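Local coordinates for beta-lactamase-like protein (Koribacter versatilis, PDB 6B9V) that cleaves reactive FAD photoproducts as a diphosphatase of the PhnP family, with two manganese ions held in a metallo-beta-lactamase-like fold, at residues S30-D35 with P237-N242; R37-V42 with T55-R60; L85-V90 with H118-I123; E188-L193 with E220-K225. All blocks are in the same frame, centred on the assembly; numbering follows the deposited sequence.

In the fold
Contact 1 joins the loop after strand 2-9 to the start of helix 238-244, and so closes a long loop of the chain that contains the other three contacts. Within it contacts 2, 3 and 4 follow in series, none crossing the next. Contact 2 joins the lead-in to strand 41-46 to the turn before helix 59-66, contact 3 packs residues 85-90 against the end of helix 110-119, and contact 4 joins the loop before strand 195-199 to the end of helix 212-222. Contact 1 reaches contact 2 through H238 and R37, and contact 2 meets contact 3 through T55 and F59. Contacts 2 and 3 both adjoin the second subunit; contact 4 lies across the chain's centre from them.

Contact 1: residues S30-D35 with P237-N242; sequences SSDPHD and PHEETN
H238, the first residue of helix 238-244, lays its imidazole against H34 while its backbone is caught by D35. Its CB lies 3.3 Å from D35 OD1. CG stands anti to the backbone N (chi1 -176°), 3.6 Å from H34 CB. That methylene carbon sits above the middle of one ring face in a CH-pi contact, close to all five ring atoms, CE1 included, with H34 CB 3.5 Å from H238 CD2. ND1 also turns to R37, whose NH2 hydrogen-bonds to it, and at the tip NE2 comes within 3.5 Å of H34 CD2. The two rings form an offset edge-to-face pair, the edge of H34 toward the face of H238, with planes 77° apart; H34 also stacks on H253.

The polar half of the contact gathers at the helix start. D35 OD1 offers its syn lone pair to H238 N at 2.9 Å, and D35 OD2 takes the hydroxyl of S30 OG on its anti side at 2.7 Å. One water donates to D35 OD2 and D32 OD2, while accepting from E239 N at 3.1 Å. D32 itself is fixed by an Asx turn, its OD1 receiving H34 N, and S30 OG closes an ST turn on D32 N. The same loop carries the cysteines of the nearby zinc site, which H234 completes just before this helix.

Two N-H groups of the first helical turn are thus satisfied, one by a carboxylate and one through water. Placing D32 and D35 at a helix N-terminus may ease their negative charge, and so perhaps the closeness of D32 OD2 to E239 OE1 (4.5 Å).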
# COMPACT_ATOMS: atom_id res chain seq x y z
N SER A 30 8.40 9.36 -17.71
CA SER A 30 9.47 8.56 -18.28
C SER A 30 9.02 7.13 -18.58
O SER A 30 8.22 6.56 -17.84
CB SER A 30 10.67 8.52 -17.34
OG SER A 30 11.64 7.60 -17.80
N SER A 31 9.56 6.54 -19.63
CA SER A 31 9.28 5.13 -19.89
C SER A 31 10.47 4.25 -19.52
O SER A 31 10.45 3.04 -19.75
CB SER A 31 8.90 4.91 -21.35
OG SER A 31 7.56 5.32 -21.56
N ASP A 32 11.49 4.86 -18.93
CA ASP A 32 12.62 4.10 -18.39
C ASP A 32 12.14 3.36 -17.15
O ASP A 32 11.70 3.98 -16.19
CB ASP A 32 13.79 5.05 -18.07
CG ASP A 32 15.07 4.32 -17.63
OD1 ASP A 32 15.03 3.12 -17.27
OD2 ASP A 32 16.13 4.98 -17.61
N PRO A 33 12.22 2.02 -17.17
CA PRO A 33 11.76 1.23 -16.01
C PRO A 33 12.40 1.67 -14.68
O PRO A 33 11.75 1.59 -13.63
CB PRO A 33 12.19 -0.20 -16.37
CG PRO A 33 12.25 -0.21 -17.86
CD PRO A 33 12.68 1.17 -18.28
N HIS A 34 13.64 2.14 -14.72
CA HIS A 34 14.30 2.51 -13.46
C HIS A 34 13.79 3.85 -12.92
O HIS A 34 14.08 4.21 -11.80
CB HIS A 34 15.83 2.57 -13.65
CG HIS A 34 16.47 1.21 -13.82
ND1 HIS A 34 15.77 0.04 -13.66
CD2 HIS A 34 17.74 0.87 -14.14
CE1 HIS A 34 16.59 -0.99 -13.87
NE2 HIS A 34 17.78 -0.51 -14.17
N ASP A 35 13.01 4.57 -13.72
CA ASP A 35 12.36 5.78 -13.22
C ASP A 35 11.04 5.46 -12.51
O ASP A 35 10.38 6.36 -12.01
CB ASP A 35 12.11 6.79 -14.36
CG ASP A 35 13.34 7.62 -14.69
OD1 ASP A 35 14.10 7.97 -13.77
OD2 ASP A 35 13.55 7.94 -15.88
N PRO A 237 16.30 12.32 -12.70
CA PRO A 237 16.17 11.36 -13.82
C PRO A 237 17.20 10.25 -13.66
O PRO A 237 18.35 10.56 -13.37
CB PRO A 237 16.46 12.21 -15.07
CG PRO A 237 16.38 13.64 -14.61
CD PRO A 237 16.77 13.64 -13.17
N HIS A 238 16.82 8.99 -13.86
CA HIS A 238 17.74 7.91 -13.48
C HIS A 238 19.02 7.90 -14.32
O HIS A 238 20.13 8.06 -13.79
CB HIS A 238 17.04 6.55 -13.56
CG HIS A 238 17.90 5.42 -13.08
ND1 HIS A 238 18.06 5.12 -11.74
CD2 HIS A 238 18.68 4.54 -13.76
CE1 HIS A 238 18.90 4.11 -11.62
NE2 HIS A 238 19.27 3.72 -12.83
N GLU A 239 18.87 7.72 -15.63
CA GLU A 239 20.01 7.49 -16.48
C GLU A 239 20.84 8.76 -16.62
O GLU A 239 22.07 8.72 -16.60
CB GLU A 239 19.56 6.97 -17.85
CG GLU A 239 20.66 6.31 -18.69
CD GLU A 239 21.23 5.05 -18.05
OE1 GLU A 239 20.54 4.42 -17.22
OE2 GLU A 239 22.38 4.69 -18.37
N GLU A 240 20.16 9.90 -16.74
CA GLU A 240 20.87 11.15 -16.96
C GLU A 240 21.72 11.49 -15.73
O GLU A 240 22.82 12.00 -15.88
CB GLU A 240 19.90 12.29 -17.27
CG GLU A 240 20.58 13.46 -17.94
CD GLU A 240 19.61 14.51 -18.46
OE1 GLU A 240 18.38 14.24 -18.50
OE2 GLU A 240 20.08 15.60 -18.83
N THR A 241 21.19 11.19 -14.54
CA THR A 241 21.92 11.44 -13.30
C THR A 241 23.08 10.47 -13.18
O THR A 241 24.18 10.86 -12.81
CB THR A 241 21.02 11.30 -12.05
OG1 THR A 241 19.95 12.25 -12.11
CG2 THR A 241 21.81 11.54 -10.76
N ASN A 242 22.84 9.19 -13.48
CA ASN A 242 23.91 8.20 -13.33
C ASN A 242 25.06 8.42 -14.31
O ASN A 242 26.21 8.11 -14.00
CB ASN A 242 23.36 6.78 -13.47
CG ASN A 242 22.80 6.26 -12.17
OD1 ASN A 242 22.97 6.87 -11.12
ND2 ASN A 242 22.12 5.13 -12.23
O HOH W 1 16.02 7.56 -16.94

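Contact 2: residues R37-V42 with T55-R60; sequences RLRPSV and TTPDFR
The guanidinium of R39 has P57 CG over the centre of one face, 3.8 Å from R39 CZ, and the carboxylate of D58 at its edge. D58 is gripped side-on: R39 NE binds OD2 at 2.7 Å and R39 NH2 binds OD1 at 3.2 Å, both partners close to the guanidinium plane, although the two planar groups are turned 44° apart. R39 N also reaches D58 OD2, at 2.8 Å and almost straight (171°), using the anti lone pair. The arginine chain bends at chi2 and chi3, and NE ends beside D58 OD2. L38 CB closes in on D58 OD2 at 3.3 Å.

Beside this salt bridge, T56 CG2 fits against the other backbone, 3.2 Å from P40 O and 3.5 Å from S41 CB. T56 OG1 accepts D58 N in an ST turn, shaping the beta turn that leads into helix 59-66.

R39 NH1 goes on to a salt bridge with D89 of the second subunit, and P40 packs beside H83 and H231 at the manganese centre. One buried carboxylate oxygen therefore receives both a main-chain and a side-chain N-H, and the arginine it holds should carry its charge into the dimer interface.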
# COMPACT_ATOMS: atom_id res chain seq x y z
N ARG A 37 9.64 3.88 -9.28
CA ARG A 37 10.22 3.61 -7.97
C ARG A 37 9.15 3.44 -6.88
O ARG A 37 8.40 4.37 -6.61
CB ARG A 37 11.17 4.75 -7.58
CG ARG A 37 12.21 5.13 -8.65
CD ARG A 37 13.21 6.14 -8.02
NE ARG A 37 14.18 6.64 -8.98
CZ ARG A 37 15.33 6.05 -9.29
NH1 ARG A 37 15.67 4.89 -8.73
NH2 ARG A 37 16.14 6.61 -10.18
N LEU A 38 9.09 2.26 -6.27
CA LEU A 38 8.22 2.06 -5.10
C LEU A 38 8.86 2.64 -3.84
O LEU A 38 10.02 3.09 -3.86
CB LEU A 38 7.91 0.58 -4.91
CG LEU A 38 7.31 -0.10 -6.14
CD1 LEU A 38 7.01 -1.59 -5.87
CD2 LEU A 38 6.04 0.63 -6.59
N ARG A 39 8.13 2.65 -2.73
CA ARG A 39 8.62 3.24 -1.51
C ARG A 39 9.85 2.49 -0.93
O ARG A 39 10.05 1.36 -1.26
CB ARG A 39 7.49 3.42 -0.48
CG ARG A 39 6.72 4.74 -0.60
CD ARG A 39 6.11 5.00 -1.95
NE ARG A 39 4.90 4.24 -2.18
CZ ARG A 39 3.69 4.63 -1.85
NH1 ARG A 39 3.47 5.79 -1.26
NH2 ARG A 39 2.70 3.85 -2.07
N PRO A 40 10.62 3.15 -0.07
CA PRO A 40 12.00 2.67 0.16
C PRO A 40 12.19 1.52 1.17
O PRO A 40 11.76 1.63 2.31
CB PRO A 40 12.73 3.94 0.64
CG PRO A 40 11.68 4.75 1.35
CD PRO A 40 10.38 4.48 0.55
N SER A 41 12.86 0.45 0.72
CA SER A 41 13.02 -0.78 1.52
C SER A 41 14.02 -1.72 0.85
O SER A 41 14.11 -1.74 -0.38
CB SER A 41 11.67 -1.51 1.69
OG SER A 41 11.82 -2.77 2.31
N VAL A 42 14.78 -2.47 1.64
CA VAL A 42 15.66 -3.50 1.09
C VAL A 42 15.46 -4.78 1.90
O VAL A 42 14.97 -4.74 3.03
CB VAL A 42 17.17 -3.11 1.14
CG1 VAL A 42 17.44 -1.88 0.30
CG2 VAL A 42 17.66 -2.90 2.57
N THR A 55 8.72 -1.81 6.28
CA THR A 55 7.58 -2.38 5.59
C THR A 55 6.77 -1.26 4.96
O THR A 55 5.89 -0.69 5.60
CB THR A 55 6.67 -3.19 6.54
OG1 THR A 55 6.28 -2.37 7.65
CG2 THR A 55 7.39 -4.44 7.05
N THR A 56 7.08 -0.95 3.70
CA THR A 56 6.49 0.20 3.02
C THR A 56 5.05 -0.11 2.63
O THR A 56 4.65 -1.26 2.60
CB THR A 56 7.28 0.60 1.74
OG1 THR A 56 6.89 -0.24 0.64
CG2 THR A 56 8.80 0.53 1.98
N PRO A 57 4.27 0.93 2.33
CA PRO A 57 2.93 0.70 1.80
C PRO A 57 2.93 -0.15 0.53
O PRO A 57 1.87 -0.66 0.16
CB PRO A 57 2.41 2.11 1.51
CG PRO A 57 3.67 3.02 1.54
CD PRO A 57 4.53 2.36 2.57
N ASP A 58 4.07 -0.29 -0.14
CA ASP A 58 4.16 -1.17 -1.32
C ASP A 58 4.60 -2.59 -0.99
O ASP A 58 4.95 -3.35 -1.90
CB ASP A 58 5.11 -0.56 -2.36
CG ASP A 58 4.65 0.79 -2.84
OD1 ASP A 58 3.44 0.94 -3.12
OD2 ASP A 58 5.48 1.73 -2.93
N PHE A 59 4.57 -2.97 0.28
CA PHE A 59 5.14 -4.26 0.65
C PHE A 59 4.50 -5.45 -0.07
O PHE A 59 5.21 -6.34 -0.51
CB PHE A 59 5.08 -4.50 2.16
CG PHE A 59 5.53 -5.88 2.54
CD1 PHE A 59 6.88 -6.22 2.47
CD2 PHE A 59 4.61 -6.86 2.88
CE1 PHE A 59 7.30 -7.50 2.77
CE2 PHE A 59 5.04 -8.16 3.18
CZ PHE A 59 6.38 -8.48 3.13
N ARG A 60 3.17 -5.49 -0.20
CA ARG A 60 2.58 -6.64 -0.91
C ARG A 60 3.19 -6.80 -2.32
O ARG A 60 3.65 -7.90 -2.69
CB ARG A 60 1.05 -6.51 -1.02
CG ARG A 60 0.42 -7.63 -1.87
CD ARG A 60 -1.11 -7.57 -1.82
NE ARG A 60 -1.71 -8.54 -2.74
CZ ARG A 60 -1.91 -8.33 -4.04
NH1 ARG A 60 -1.57 -7.17 -4.59
NH2 ARG A 60 -2.44 -9.30 -4.78

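Contact 3: residues L85-V90 with H118-I123; sequences LGLDDV and HVFKYI
L85, L87 and D88 follow shortly after the HxHxDH metal-binding motif of the metallo-beta-lactamase fold, here H78, H80, D82 and H83, and they pack on the aromatic F120 at the end of helix 110-119. The phenyl ring lies between two aliphatic groups. L87 CB covers one face toward the rim, 3.9 Å from F120 CE2, in a CH-pi contact 23° off the ring normal, while V119 CG1 lies over the opposite face. The edge meets backbone and ring atoms: F120 CZ points at L85 O, 3.7 Å away, and CZ of Y122 lies in the ring plane. F120 CE1 also approaches D88 N at 3.8 Å, and L85 CD2 adds an apolar touch to F120 CZ.

L87 also serves a second partner, its CG resting 4.2 Å from I123 CD1. I123 is held close to F120 by the backbone bond from I123 N to F120 O. At the outer margin Y122 swings its ring toward D88, its CG between the backbone N and the carbonyl carbon (chi1 67°). Its hydroxyl comes near D88 OD1, but the place of that oxygen, which also faces R91 NH1 in a salt bridge, is less sure.

The outward side belongs to the dimer: V119 packs on I123 of the second subunit, D88 on its L85, and the H118 residues of the two subunits meet. On the inner side, G86 bonds to the backbone of T55, and L87 packs on T55 and Y76, beside the ends of strands 49-53 and 73-75; V90 continues onto F59 of helix 59-66.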
# COMPACT_ATOMS: atom_id res chain seq x y z
N LEU A 85 3.58 1.52 6.74
CA LEU A 85 2.17 1.18 6.45
C LEU A 85 1.94 -0.23 5.87
O LEU A 85 0.82 -0.76 5.93
CB LEU A 85 1.54 2.21 5.50
CG LEU A 85 1.11 3.50 6.20
CD1 LEU A 85 0.47 4.49 5.22
CD2 LEU A 85 0.18 3.24 7.40
N GLY A 86 2.99 -0.87 5.35
CA GLY A 86 2.87 -2.22 4.79
C GLY A 86 2.80 -3.38 5.78
O GLY A 86 2.67 -4.58 5.41
N LEU A 87 2.89 -3.03 7.07
CA LEU A 87 2.91 -4.08 8.09
C LEU A 87 1.60 -4.87 8.03
O LEU A 87 1.58 -6.08 8.25
CB LEU A 87 3.13 -3.49 9.49
CG LEU A 87 3.15 -4.53 10.62
CD1 LEU A 87 4.29 -5.52 10.41
CD2 LEU A 87 3.27 -3.85 11.99
N ASP A 88 0.51 -4.18 7.70
CA ASP A 88 -0.78 -4.85 7.52
C ASP A 88 -0.63 -6.01 6.53
O ASP A 88 -1.18 -7.11 6.74
CB ASP A 88 -1.83 -3.84 7.02
CG ASP A 88 -3.12 -4.50 6.59
OD1 ASP A 88 -3.81 -5.05 7.47
OD2 ASP A 88 -3.44 -4.48 5.38
N ASP A 89 0.14 -5.79 5.47
CA ASP A 89 0.28 -6.78 4.41
C ASP A 89 1.30 -7.84 4.74
O ASP A 89 1.43 -8.82 4.01
CB ASP A 89 0.62 -6.09 3.09
CG ASP A 89 -0.64 -5.61 2.37
OD1 ASP A 89 -1.64 -6.36 2.40
OD2 ASP A 89 -0.64 -4.51 1.79
N VAL A 90 2.02 -7.67 5.85
CA VAL A 90 2.83 -8.79 6.36
C VAL A 90 1.99 -9.98 6.96
O VAL A 90 2.45 -11.12 7.02
CB VAL A 90 3.85 -8.28 7.43
CG1 VAL A 90 4.61 -9.42 8.09
CG2 VAL A 90 4.83 -7.30 6.78
N HIS A 118 0.68 2.15 18.15
CA HIS A 118 -0.47 3.05 18.07
C HIS A 118 -1.26 2.84 16.77
O HIS A 118 -2.47 2.56 16.79
CB HIS A 118 -0.02 4.51 18.18
CG HIS A 118 -1.11 5.50 17.96
ND1 HIS A 118 -1.98 5.88 18.96
CD2 HIS A 118 -1.47 6.19 16.86
CE1 HIS A 118 -2.83 6.77 18.48
NE2 HIS A 118 -2.55 6.98 17.20
N VAL A 119 -0.57 2.95 15.64
CA VAL A 119 -1.18 2.83 14.33
C VAL A 119 -1.78 1.44 14.11
O VAL A 119 -2.87 1.31 13.57
CB VAL A 119 -0.17 3.12 13.20
CG1 VAL A 119 -0.76 2.77 11.83
CG2 VAL A 119 0.26 4.59 13.23
N PHE A 120 -1.05 0.41 14.53
CA PHE A 120 -1.49 -0.96 14.29
C PHE A 120 -1.93 -1.61 15.58
O PHE A 120 -1.65 -2.78 15.83
CB PHE A 120 -0.39 -1.78 13.62
CG PHE A 120 -0.10 -1.37 12.20
CD1 PHE A 120 -1.01 -1.66 11.19
CD2 PHE A 120 1.05 -0.67 11.88
CE1 PHE A 120 -0.77 -1.28 9.88
CE2 PHE A 120 1.30 -0.28 10.58
CZ PHE A 120 0.39 -0.59 9.58
N LYS A 121 -2.64 -0.83 16.39
CA LYS A 121 -3.20 -1.33 17.65
C LYS A 121 -4.08 -2.57 17.45
O LYS A 121 -4.18 -3.41 18.35
CB LYS A 121 -4.00 -0.22 18.33
CG LYS A 121 -4.21 -0.44 19.81
CD LYS A 121 -5.22 0.54 20.36
CE LYS A 121 -5.40 0.37 21.86
NZ LYS A 121 -6.46 1.27 22.40
N TYR A 122 -4.71 -2.70 16.28
CA TYR A 122 -5.55 -3.86 15.99
C TYR A 122 -4.72 -5.12 15.71
O TYR A 122 -5.25 -6.23 15.76
CB TYR A 122 -6.47 -3.57 14.79
CG TYR A 122 -5.76 -3.40 13.46
CD1 TYR A 122 -5.58 -4.47 12.60
CD2 TYR A 122 -5.28 -2.16 13.07
CE1 TYR A 122 -4.92 -4.31 11.39
CE2 TYR A 122 -4.62 -1.99 11.86
CZ TYR A 122 -4.45 -3.07 11.03
OH TYR A 122 -3.80 -2.89 9.83
N ILE A 123 -3.43 -4.95 15.43
CA ILE A 123 -2.55 -6.09 15.21
C ILE A 123 -2.00 -6.61 16.54
O ILE A 123 -1.90 -7.82 16.76
CB ILE A 123 -1.38 -5.74 14.27
CG1 ILE A 123 -1.88 -5.53 12.85
CG2 ILE A 123 -0.31 -6.84 14.29
CD1 ILE A 123 -0.76 -5.33 11.83

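Contact 4: residues E188-L193 with E220-K225; sequences EMLRGL and EKLKAK
L190 and L222 both carry CG anti to the carbonyl carbon (chi1 -68° and -65°), and the two side chains meet where the isobutyl end of L222 straddles the stem of L190. L222 CD1 is 3.9 Å from L190 CB, and L222 CD2 approaches the same carbon. R191 shares this first torsion and then runs extended from CG to NE, and the edge of its guanidinium meets the end of helix 212-222. There NH1 makes a weak bond to K221 O at 3.1 Å, in the guanidinium plane, while NH2 forms a salt bridge with E188 OE2 at 3.0 Å.

Further along, the two segments draw together as they enter neighbouring parallel strands, 195-199 and 226-230. K225 N donates to L193 O at 3.0 Å. The same oxygen takes a CA-H...O contact from A224 CA, and A224 CB rests 4.0 Å from L193 CB.

Between these direct contacts water bridges the backbones. One molecule joins L190 O, L193 N and L222 O, and a second runs from G192 N to L222 O, so that L222 O receives two water protons at the helix end. A third donates to L193 O at 2.6 Å and to K223 O. K223 has positive phi, and its NZ folds back to E220 O.

The helix lies in the beta-alpha-beta crossover between the two strands. Water and R191 thus meet carbonyls of its last turn, which has run out of helical N-H partners, and their positive ends probably suit the negative pole there. L190 and L222 close the inner side with hydrocarbon, over A174, L176 and L196 of the second sheet.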
# COMPACT_ATOMS: atom_id res chain seq x y z
N GLU A 188 32.33 7.43 11.59
CA GLU A 188 33.45 6.54 11.92
C GLU A 188 33.07 5.06 11.88
O GLU A 188 33.95 4.21 11.80
CB GLU A 188 34.01 6.90 13.29
CG GLU A 188 34.84 8.17 13.26
CD GLU A 188 35.85 8.18 12.11
OE1 GLU A 188 36.61 7.20 11.97
OE2 GLU A 188 35.88 9.17 11.34
N MET A 189 31.77 4.78 11.92
CA MET A 189 31.26 3.40 11.89
C MET A 189 31.09 2.88 10.47
O MET A 189 30.78 1.71 10.26
CB MET A 189 29.90 3.31 12.61
CG MET A 189 29.91 3.74 14.09
SD MET A 189 28.23 3.78 14.75
CE MET A 189 27.88 2.04 14.85
N LEU A 190 31.25 3.77 9.49
CA LEU A 190 30.82 3.47 8.13
C LEU A 190 31.98 3.35 7.14
O LEU A 190 31.77 3.46 5.94
CB LEU A 190 29.85 4.54 7.65
CG LEU A 190 28.49 4.55 8.36
CD1 LEU A 190 27.68 5.76 7.90
CD2 LEU A 190 27.73 3.26 8.07
N ARG A 191 33.19 3.13 7.64
CA ARG A 191 34.35 3.06 6.75
C ARG A 191 34.64 1.63 6.31
O ARG A 191 34.29 0.67 7.00
CB ARG A 191 35.58 3.65 7.44
CG ARG A 191 35.42 5.11 7.80
CD ARG A 191 36.75 5.76 8.12
NE ARG A 191 36.58 7.13 8.60
CZ ARG A 191 36.38 8.18 7.81
NH1 ARG A 191 36.32 8.03 6.49
NH2 ARG A 191 36.24 9.39 8.34
N GLY A 192 35.27 1.50 5.15
CA GLY A 192 35.70 0.21 4.66
C GLY A 192 34.56 -0.70 4.23
O GLY A 192 34.68 -1.92 4.32
N LEU A 193 33.46 -0.12 3.75
CA LEU A 193 32.33 -0.90 3.21
C LEU A 193 32.55 -1.33 1.76
O LEU A 193 33.22 -0.63 1.00
CB LEU A 193 31.04 -0.08 3.30
CG LEU A 193 30.58 0.27 4.72
CD1 LEU A 193 29.54 1.38 4.68
CD2 LEU A 193 30.06 -0.99 5.42
N GLU A 220 32.20 10.42 -0.85
CA GLU A 220 33.62 10.57 -1.12
C GLU A 220 34.44 10.62 0.18
O GLU A 220 35.64 10.36 0.17
CB GLU A 220 33.85 11.80 -1.99
CG GLU A 220 33.36 11.56 -3.42
CD GLU A 220 33.54 12.75 -4.34
OE1 GLU A 220 33.48 12.55 -5.58
OE2 GLU A 220 33.72 13.88 -3.84
N LYS A 221 33.78 10.94 1.29
CA LYS A 221 34.46 10.82 2.58
C LYS A 221 34.51 9.37 3.07
O LYS A 221 35.50 8.95 3.67
CB LYS A 221 33.79 11.70 3.63
CG LYS A 221 34.08 13.19 3.49
CD LYS A 221 33.23 13.99 4.48
CE LYS A 221 33.57 15.47 4.46
NZ LYS A 221 33.39 16.07 3.11
N LEU A 222 33.44 8.62 2.84
CA LEU A 222 33.38 7.26 3.39
C LEU A 222 34.03 6.20 2.48
O LEU A 222 34.40 5.13 2.96
CB LEU A 222 31.93 6.88 3.68
CG LEU A 222 31.24 7.70 4.78
CD1 LEU A 222 29.78 7.29 4.89
CD2 LEU A 222 31.96 7.50 6.11
N LYS A 223 34.15 6.50 1.20
CA LYS A 223 34.92 5.66 0.26
C LYS A 223 34.52 4.19 0.24
O LYS A 223 35.38 3.31 0.23
CB LYS A 223 36.41 5.77 0.58
CG LYS A 223 36.95 7.17 0.47
CD LYS A 223 38.44 7.23 0.82
CE LYS A 223 39.07 8.49 0.25
NZ LYS A 223 38.29 9.70 0.63
N ALA A 224 33.21 3.90 0.24
CA ALA A 224 32.74 2.54 0.03
C ALA A 224 33.14 2.12 -1.37
O ALA A 224 33.33 2.99 -2.23
CB ALA A 224 31.22 2.43 0.21
N LYS A 225 33.28 0.81 -1.61
CA LYS A 225 33.62 0.32 -2.95
C LYS A 225 32.56 0.78 -3.95
O LYS A 225 32.88 1.31 -5.02
CB LYS A 225 33.73 -1.20 -2.96
CG LYS A 225 35.09 -1.76 -2.61
CD LYS A 225 35.15 -3.24 -2.96
CE LYS A 225 34.64 -3.48 -4.38
NZ LYS A 225 34.60 -4.92 -4.75
O HOH W 2 32.83 2.69 3.48
O HOH W 3 36.49 3.40 3.46
O HOH W 4 35.73 0.14 0.97